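Local coordinates for outer membrane usher protein PapC (Escherichia coli, PDB 3L48) that takes part in the export and assembly of pilus subunits across the outer membrane, this piece being the C-terminal domain of the usher, at residues A26-E31 with A45-V50. Sequence-based numbering, arbitrary orientation.
Sequences ASVTSE and AWLSGV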
loop_
_atom_site.group_PDB
_atom_site.type_symbol
_atom_site.label_atom_id
_atom_site.label_comp_id
_atom_site.label_asym_id
_atom_site.label_seq_id
_atom_site.Cartn_x
_atom_site.Cartn_y
_atom_site.Cartn_z
ATOM N N ALA A 26 -4.202 4.600 -8.363
ATOM C CA ALA A 26 -4.898 4.160 -7.159
ATOM C C ALA A 26 -4.314 4.878 -5.943
ATOM O O ALA A 26 -3.144 5.255 -5.945
ATOM C CB ALA A 26 -4.771 2.653 -6.995
ATOM N N SER A 27 -5.123 5.071 -4.908
ATOM C CA SER A 27 -4.637 5.708 -3.689
ATOM C C SER A 27 -4.434 4.695 -2.568
ATOM O O SER A 27 -5.130 3.685 -2.495
ATOM C CB SER A 27 -5.593 6.810 -3.230
ATOM O OG SER A 27 -6.847 6.264 -2.871
ATOM N N VAL A 28 -3.474 4.975 -1.696
ATOM C CA VAL A 28 -3.198 4.122 -0.549
ATOM C C VAL A 28 -3.447 4.923 0.722
ATOM O O VAL A 28 -2.865 5.992 0.915
ATOM C CB VAL A 28 -1.744 3.623 -0.555
ATOM C CG1 VAL A 28 -1.535 2.596 0.544
ATOM C CG2 VAL A 28 -1.398 3.029 -1.910
ATOM N N THR A 29 -4.312 4.410 1.587
ATOM C CA THR A 29 -4.723 5.152 2.771
ATOM C C THR A 29 -4.480 4.360 4.046
ATOM O O THR A 29 -4.564 3.129 4.055
ATOM C CB THR A 29 -6.212 5.540 2.703
ATOM O OG1 THR A 29 -7.002 4.364 2.510
ATOM C CG2 THR A 29 -6.461 6.506 1.551
ATOM N N SER A 30 -4.180 5.080 5.122
ATOM C CA SER A 30 -3.925 4.469 6.420
ATOM C C SER A 30 -5.234 4.097 7.100
ATOM O O SER A 30 -6.312 4.483 6.644
ATOM C CB SER A 30 -3.135 5.428 7.312
ATOM O OG SER A 30 -3.896 6.589 7.604
ATOM N N GLU A 31 -5.134 3.340 8.189
ATOM C CA GLU A 31 -6.304 3.010 8.991
ATOM C C GLU A 31 -7.047 4.295 9.328
ATOM O O GLU A 31 -8.277 4.350 9.278
ATOM C CB GLU A 31 -5.890 2.308 10.284
ATOM C CG GLU A 31 -5.052 1.056 10.086
ATOM C CD GLU A 31 -4.632 0.425 11.402
ATOM O OE1 GLU A 31 -4.452 1.171 12.390
ATOM O OE2 GLU A 31 -4.475 -0.812 11.448
ATOM N N ALA A 45 4.323 1.836 -5.204
ATOM C CA ALA A 45 3.789 2.983 -4.469
ATOM C C ALA A 45 4.724 3.455 -3.357
ATOM O O ALA A 45 4.969 2.731 -2.394
ATOM C CB ALA A 45 2.415 2.661 -3.892
ATOM N N TRP A 46 5.235 4.675 -3.492
ATOM C CA TRP A 46 6.012 5.293 -2.425
ATOM C C TRP A 46 5.071 5.841 -1.363
ATOM O O TRP A 46 4.244 6.710 -1.642
ATOM C CB TRP A 46 6.884 6.419 -2.981
ATOM C CG TRP A 46 8.086 5.933 -3.719
ATOM C CD1 TRP A 46 8.262 4.699 -4.283
ATOM C CD2 TRP A 46 9.283 6.674 -3.985
ATOM N NE1 TRP A 46 9.498 4.626 -4.878
ATOM C CE2 TRP A 46 10.141 5.821 -4.712
ATOM C CE3 TRP A 46 9.708 7.969 -3.680
ATOM C CZ2 TRP A 46 11.404 6.232 -5.137
ATOM C CZ3 TRP A 46 10.962 8.370 -4.103
ATOM C CH2 TRP A 46 11.794 7.505 -4.823
ATOM N N LEU A 47 5.197 5.330 -0.145
ATOM C CA LEU A 47 4.301 5.719 0.936
ATOM C C LEU A 47 5.005 6.573 1.992
ATOM O O LEU A 47 6.082 6.222 2.477
ATOM C CB LEU A 47 3.688 4.478 1.582
ATOM C CG LEU A 47 3.047 3.477 0.618
ATOM C CD1 LEU A 47 2.664 2.202 1.348
ATOM C CD2 LEU A 47 1.838 4.085 -0.071
ATOM N N SER A 48 4.386 7.697 2.340
ATOM C CA SER A 48 4.920 8.591 3.363
ATOM C C SER A 48 4.182 8.405 4.684
ATOM O O SER A 48 2.966 8.199 4.703
ATOM C CB SER A 48 4.793 10.052 2.920
ATOM O OG SER A 48 5.471 10.292 1.701
ATOM N N GLY A 49 4.925 8.480 5.784
ATOM C CA GLY A 49 4.343 8.476 7.115
ATOM C C GLY A 49 3.608 7.203 7.475
ATOM O O GLY A 49 2.587 7.241 8.160
ATOM N N VAL A 50 4.131 6.069 7.018
ATOM C CA VAL A 50 3.538 4.774 7.322
ATOM C C VAL A 50 3.898 4.329 8.734
ATOM O O VAL A 50 5.026 4.520 9.188
ATOM C CB VAL A 50 4.014 3.687 6.336
ATOM C CG1 VAL A 50 3.276 2.375 6.589
ATOM C CG2 VAL A 50 3.818 4.148 4.903
#
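V28 and L47 face each other across the interior of the Ig-like β-sandwich, V28 from strand 27-29 of the four-stranded antiparallel sheet and L47 from strand 44-47 at the border of the mixed sheet. V28 CA and L47 CA are 7.8 Å apart; both CB atoms point toward the opposing segment, and the side chains cross at about a right angle. A single methyl does the touching on the leucine side: L47 CD2 lies 3.6 Å from V28 CB and nearly as close to V28 CG1 and CG2, so it sits against the whole fork of the valine. With L47 chi2 at 171°, CD1 continues the chain and CD2 is the branch turned against V28. A45, two residues earlier on the same strand, adds a looser touch, its CB 4.3 Å from V28 CG2. L56 of strand 55-59 packs on both V28 and L47, while A12 and L14 of strand 10-16 lie against L47 and A45, respectively. On the other face of strand 27-29, T29 OG1 hydrogen-bonds with S57 OG and N59 OD1. All three touching residues are buried and aliphatic, so the two sheets meet here through dispersion and the hydrophobic effect, with no polar bond between these segments.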